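Local coordinates for toll-like receptor 6, Variable lymphocyte receptor B (Mus musculus, PDB 3A79), which is an engineered fusion of the TLR6 ectodomain, which probably recognises diacylated lipopeptides together with TLR2, and a hagfish variable lymphocyte receptor fragment, at residues E33-P47 against L50-I64. Residues are numbered along the deposited sequence; the frame is centred on the assembly and turned at random.
Sequences ESMVDYSNRNLTHVP and LPPRTKALSLSQNSI
Leu-50 and Val-36 meet in the first turns of the TLR6 leucine-rich-repeat solenoid, where consecutive strands pair in parallel and their side chains alternate, Val-36 and Leu-57 turning to the inner face. CD2 of Leu-50 lies 3.4 Å from CG1 of Val-36 and also reaches CE2 of Tyr-38 (3.6 Å), while its CD1 packs against CB of Pro-47 (3.9 Å). Val-36 holds CG1 anti to its own nitrogen (chi1 177°), which lays that methyl over the centre of one face of the Tyr-38 ring, while its CG2 packs on CG2 of Thr-54. Cut back to an alanine, Leu-50 would lose both CD methyls, which is likely to leave a gap beside Val-36 and Tyr-38 and strip Pro-47 of an apolar neighbour. Farther along the interior, Leu-59 splits its branches: CD1 meets CG1 of Val-46 at 3.7 Å, and CD2 nestles among CB of Tyr-38, CD1 of Leu-43 and CD of Pro-47. Main-chain hydrogen bonds bind the strands, among them a nearly straight one from Ser-58 N to Val-36 O (3.1 Å, 173°). The opposite face is looser at partly exposed Met-35 and exposed Asp-37, though Ala-56 and Ser-58 beside them are buried: SD of Met-35 merely touches CB of Ala-56 (3.7 Å), and Asp-37 bonds within its own segment, where OD2 accepts from Ser-39 N, an Asx turn, and also from Ser-39 OG. Strand 35-37 is outermost in this chain at the N-terminal end, whereas 56-58 pairs on its other edge with strand 80-82, through main-chain hydrogen bonds of Leu-57 with Val-80 and Arg-82.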
loop_
_atom_site.group_PDB
_atom_site.type_symbol
_atom_site.label_atom_id
_atom_site.label_comp_id
_atom_site.label_asym_id
_atom_site.label_seq_id
_atom_site.Cartn_x
_atom_site.Cartn_y
_atom_site.Cartn_z
ATOM N N GLU B 33 13.358 2.109 43.436
ATOM C CA GLU B 33 14.697 1.530 43.532
ATOM C C GLU B 33 15.691 2.513 44.140
ATOM O O GLU B 33 16.901 2.255 44.141
ATOM C CB GLU B 33 15.191 1.113 42.151
ATOM C CG GLU B 33 15.235 2.268 41.177
ATOM C CD GLU B 33 15.546 1.839 39.759
ATOM O OE1 GLU B 33 16.532 1.085 39.551
ATOM O OE2 GLU B 33 14.805 2.278 38.850
ATOM N N SER B 34 15.177 3.638 44.639
ATOM C CA SER B 34 15.993 4.685 45.266
ATOM C C SER B 34 17.101 5.203 44.331
ATOM O O SER B 34 18.291 5.001 44.583
ATOM C CB SER B 34 16.571 4.178 46.595
ATOM O OG SER B 34 17.077 5.231 47.398
ATOM N N MET B 35 16.699 5.882 43.259
ATOM C CA MET B 35 17.623 6.340 42.219
ATOM C C MET B 35 17.727 7.869 42.127
ATOM O O MET B 35 16.806 8.594 42.504
ATOM C CB MET B 35 17.199 5.771 40.858
ATOM C CG MET B 35 17.755 6.504 39.630
ATOM S SD MET B 35 19.239 5.769 38.906
ATOM C CE MET B 35 18.523 4.437 37.944
ATOM N N VAL B 36 18.872 8.336 41.634
ATOM C CA VAL B 36 19.095 9.732 41.299
ATOM C C VAL B 36 19.791 9.764 39.943
ATOM O O VAL B 36 20.899 9.249 39.784
ATOM C CB VAL B 36 20.004 10.437 42.328
ATOM C CG1 VAL B 36 20.279 11.900 41.905
ATOM C CG2 VAL B 36 19.404 10.340 43.737
ATOM N N ASP B 37 19.139 10.360 38.957
ATOM C CA ASP B 37 19.706 10.418 37.623
ATOM C C ASP B 37 20.261 11.802 37.335
ATOM O O ASP B 37 19.511 12.760 37.191
ATOM C CB ASP B 37 18.641 10.061 36.604
ATOM C CG ASP B 37 19.164 10.063 35.197
ATOM O OD1 ASP B 37 18.437 9.562 34.304
ATOM O OD2 ASP B 37 20.297 10.565 34.992
ATOM N N TYR B 38 21.579 11.899 37.249
ATOM C CA TYR B 38 22.235 13.167 36.961
ATOM C C TYR B 38 23.012 13.120 35.653
ATOM O O TYR B 38 24.100 13.684 35.557
ATOM C CB TYR B 38 23.200 13.545 38.083
ATOM C CG TYR B 38 22.569 14.251 39.260
ATOM C CD1 TYR B 38 21.333 14.864 39.146
ATOM C CD2 TYR B 38 23.239 14.336 40.480
ATOM C CE1 TYR B 38 20.769 15.518 40.219
ATOM C CE2 TYR B 38 22.686 14.982 41.552
ATOM C CZ TYR B 38 21.449 15.577 41.421
ATOM O OH TYR B 38 20.889 16.236 42.496
ATOM N N SER B 39 22.476 12.442 34.646
ATOM C CA SER B 39 23.152 12.433 33.357
ATOM C C SER B 39 22.900 13.730 32.583
ATOM O O SER B 39 21.924 14.435 32.844
ATOM C CB SER B 39 22.729 11.220 32.538
ATOM O OG SER B 39 21.331 11.082 32.553
ATOM N N ASN B 40 23.792 14.047 31.648
ATOM C CA ASN B 40 23.674 15.260 30.829
ATOM C C ASN B 40 23.594 16.557 31.623
ATOM O O ASN B 40 23.346 17.620 31.058
ATOM C CB ASN B 40 22.478 15.172 29.892
ATOM C CG ASN B 40 22.566 13.993 28.964
ATOM O OD1 ASN B 40 23.415 13.952 28.078
ATOM N ND2 ASN B 40 21.684 13.015 29.163
ATOM N N ARG B 41 23.806 16.462 32.929
ATOM C CA ARG B 41 23.831 17.627 33.794
ATOM C C ARG B 41 25.163 18.410 33.689
ATOM O O ARG B 41 25.466 19.230 34.555
ATOM C CB ARG B 41 23.549 17.206 35.250
ATOM C CG ARG B 41 22.064 17.159 35.659
ATOM C CD ARG B 41 21.626 18.365 36.553
ATOM N NE ARG B 41 22.203 18.332 37.908
ATOM C CZ ARG B 41 22.865 19.341 38.487
ATOM N NH1 ARG B 41 23.021 20.490 37.828
ATOM N NH2 ARG B 41 23.360 19.211 39.729
ATOM N N ASN B 42 25.951 18.159 32.639
ATOM C CA ASN B 42 27.222 18.877 32.413
ATOM C C ASN B 42 28.239 18.826 33.562
ATOM O O ASN B 42 29.110 19.695 33.678
ATOM C CB ASN B 42 26.944 20.338 32.057
ATOM C CG ASN B 42 27.166 20.633 30.590
ATOM O OD1 ASN B 42 28.293 20.549 30.101
ATOM N ND2 ASN B 42 26.094 20.994 29.878
ATOM N N LEU B 43 28.135 17.793 34.394
ATOM C CA LEU B 43 28.811 17.753 35.686
ATOM C C LEU B 43 30.322 17.581 35.610
ATOM O O LEU B 43 30.869 17.285 34.551
ATOM C CB LEU B 43 28.199 16.651 36.541
ATOM C CG LEU B 43 26.943 17.057 37.303
ATOM C CD1 LEU B 43 25.995 15.888 37.391
ATOM C CD2 LEU B 43 27.321 17.572 38.687
ATOM N N THR B 44 30.994 17.753 36.747
ATOM C CA THR B 44 32.457 17.714 36.792
ATOM C C THR B 44 33.004 16.956 37.996
ATOM O O THR B 44 34.061 16.335 37.927
ATOM C CB THR B 44 33.046 19.136 36.746
ATOM O OG1 THR B 44 33.555 19.385 35.431
ATOM C CG2 THR B 44 34.161 19.315 37.775
ATOM N N HIS B 45 32.265 17.006 39.094
ATOM C CA HIS B 45 32.636 16.333 40.324
ATOM C C HIS B 45 31.420 15.523 40.734
ATOM O O HIS B 45 30.369 15.628 40.103
ATOM C CB HIS B 45 32.976 17.372 41.394
ATOM C CG HIS B 45 31.904 18.404 41.604
ATOM N ND1 HIS B 45 31.316 19.096 40.562
ATOM C CD2 HIS B 45 31.322 18.871 42.736
ATOM C CE1 HIS B 45 30.413 19.933 41.044
ATOM N NE2 HIS B 45 30.398 19.818 42.360
ATOM N N VAL B 46 31.542 14.724 41.784
ATOM C CA VAL B 46 30.403 13.937 42.247
ATOM C C VAL B 46 29.591 14.676 43.314
ATOM O O VAL B 46 29.995 14.718 44.475
ATOM C CB VAL B 46 30.855 12.584 42.809
ATOM C CG1 VAL B 46 29.661 11.661 42.986
ATOM C CG2 VAL B 46 31.885 11.963 41.889
ATOM N N PRO B 47 28.427 15.231 42.922
ATOM C CA PRO B 47 27.558 16.090 43.741
ATOM C C PRO B 47 27.589 15.728 45.215
ATOM O O PRO B 47 26.948 14.767 45.615
ATOM C CB PRO B 47 26.173 15.802 43.174
ATOM C CG PRO B 47 26.415 15.528 41.752
ATOM C CD PRO B 47 27.786 14.884 41.642
ATOM N N LEU B 50 24.087 14.994 47.431
ATOM C CA LEU B 50 23.170 13.852 47.329
ATOM C C LEU B 50 22.732 13.265 48.672
ATOM O O LEU B 50 23.477 13.295 49.674
ATOM C CB LEU B 50 23.782 12.737 46.479
ATOM C CG LEU B 50 23.961 12.972 44.974
ATOM C CD1 LEU B 50 25.233 12.307 44.511
ATOM C CD2 LEU B 50 22.765 12.509 44.131
ATOM N N PRO B 51 21.501 12.734 48.695
ATOM C CA PRO B 51 20.917 12.032 49.844
ATOM C C PRO B 51 21.796 10.845 50.234
ATOM O O PRO B 51 22.084 9.978 49.406
ATOM C CB PRO B 51 19.564 11.558 49.305
ATOM C CG PRO B 51 19.230 12.523 48.212
ATOM C CD PRO B 51 20.542 12.889 47.588
ATOM N N PRO B 52 22.237 10.811 51.493
ATOM C CA PRO B 52 23.218 9.831 51.975
ATOM C C PRO B 52 22.861 8.370 51.685
ATOM O O PRO B 52 23.746 7.588 51.336
ATOM C CB PRO B 52 23.242 10.083 53.478
ATOM C CG PRO B 52 22.883 11.510 53.616
ATOM C CD PRO B 52 21.874 11.782 52.531
ATOM N N ARG B 53 21.589 8.006 51.818
ATOM C CA ARG B 53 21.182 6.613 51.650
ATOM C C ARG B 53 20.767 6.263 50.219
ATOM O O ARG B 53 20.045 5.284 50.014
ATOM C CB ARG B 53 20.045 6.256 52.621
ATOM C CG ARG B 53 20.455 5.984 54.082
ATOM C CD ARG B 53 19.583 4.862 54.653
ATOM N NE ARG B 53 18.251 4.867 54.032
ATOM C CZ ARG B 53 17.518 3.781 53.780
ATOM N NH1 ARG B 53 17.985 2.575 54.086
ATOM N NH2 ARG B 53 16.320 3.904 53.210
ATOM N N THR B 54 21.210 7.065 49.243
ATOM C CA THR B 54 20.912 6.819 47.823
ATOM C C THR B 54 21.446 5.462 47.431
ATOM O O THR B 54 22.465 5.031 47.961
ATOM C CB THR B 54 21.603 7.832 46.881
ATOM O OG1 THR B 54 21.450 9.156 47.384
ATOM C CG2 THR B 54 21.012 7.764 45.488
ATOM N N LYS B 55 20.790 4.800 46.484
ATOM C CA LYS B 55 21.195 3.446 46.119
ATOM C C LYS B 55 21.659 3.288 44.675
ATOM O O LYS B 55 22.634 2.593 44.425
ATOM C CB LYS B 55 20.109 2.429 46.488
ATOM C CG LYS B 55 19.920 2.334 47.994
ATOM C CD LYS B 55 18.906 1.291 48.418
ATOM C CE LYS B 55 18.989 1.078 49.926
ATOM N NZ LYS B 55 17.872 0.242 50.444
ATOM N N ALA B 56 20.980 3.928 43.732
ATOM C CA ALA B 56 21.433 3.925 42.342
ATOM C C ALA B 56 21.737 5.341 41.858
ATOM O O ALA B 56 20.840 6.170 41.764
ATOM C CB ALA B 56 20.398 3.271 41.442
ATOM N N LEU B 57 23.003 5.612 41.554
ATOM C CA LEU B 57 23.415 6.925 41.057
ATOM C C LEU B 57 23.938 6.860 39.618
ATOM O O LEU B 57 24.817 6.067 39.313
ATOM C CB LEU B 57 24.476 7.534 41.982
ATOM C CG LEU B 57 25.259 8.759 41.492
ATOM C CD1 LEU B 57 24.342 9.810 40.914
ATOM C CD2 LEU B 57 26.098 9.344 42.621
ATOM N N SER B 58 23.381 7.682 38.735
ATOM C CA SER B 58 23.892 7.790 37.373
ATOM C C SER B 58 24.460 9.175 37.135
ATOM O O SER B 58 23.773 10.174 37.297
ATOM C CB SER B 58 22.809 7.497 36.335
ATOM O OG SER B 58 23.272 7.793 35.023
ATOM N N LEU B 59 25.729 9.223 36.761
ATOM C CA LEU B 59 26.381 10.465 36.385
ATOM C C LEU B 59 26.814 10.344 34.931
ATOM O O LEU B 59 27.683 11.074 34.463
ATOM C CB LEU B 59 27.560 10.743 37.312
ATOM C CG LEU B 59 27.050 10.943 38.735
ATOM C CD1 LEU B 59 28.084 10.582 39.780
ATOM C CD2 LEU B 59 26.577 12.376 38.899
ATOM N N SER B 60 26.173 9.411 34.230
ATOM C CA SER B 60 26.476 9.106 32.839
ATOM C C SER B 60 26.450 10.378 32.017
ATOM O O SER B 60 25.804 11.346 32.396
ATOM C CB SER B 60 25.456 8.097 32.298
ATOM O OG SER B 60 25.462 8.053 30.882
ATOM N N GLN B 61 27.168 10.377 30.902
ATOM C CA GLN B 61 27.185 11.509 29.977
ATOM C C GLN B 61 27.502 12.872 30.608
ATOM O O GLN B 61 26.809 13.862 30.361
ATOM C CB GLN B 61 25.885 11.579 29.179
ATOM C CG GLN B 61 26.068 11.302 27.700
ATOM C CD GLN B 61 25.908 9.842 27.359
ATOM O OE1 GLN B 61 25.465 9.046 28.194
ATOM N NE2 GLN B 61 26.252 9.476 26.119
ATOM N N ASN B 62 28.555 12.916 31.416
ATOM C CA ASN B 62 29.066 14.172 31.955
ATOM C C ASN B 62 30.552 14.372 31.603
ATOM O O ASN B 62 31.053 13.795 30.623
ATOM C CB ASN B 62 28.833 14.249 33.469
ATOM C CG ASN B 62 27.362 14.344 33.829
ATOM O OD1 ASN B 62 26.886 13.653 34.726
ATOM N ND2 ASN B 62 26.635 15.195 33.124
ATOM N N SER B 63 31.251 15.184 32.397
ATOM C CA SER B 63 32.659 15.469 32.150
ATOM C C SER B 63 33.501 15.258 33.402
ATOM O O SER B 63 34.496 15.959 33.620
ATOM C CB SER B 63 32.852 16.893 31.617
ATOM O OG SER B 63 32.146 17.108 30.406
ATOM N N ILE B 64 33.096 14.292 34.221
ATOM C CA ILE B 64 33.906 13.851 35.351
ATOM C C ILE B 64 35.198 13.237 34.829
ATOM O O ILE B 64 35.185 12.558 33.804
ATOM C CB ILE B 64 33.155 12.823 36.194
ATOM C CG1 ILE B 64 31.875 13.454 36.751
ATOM C CG2 ILE B 64 34.050 12.298 37.309
ATOM C CD1 ILE B 64 30.884 12.458 37.287
#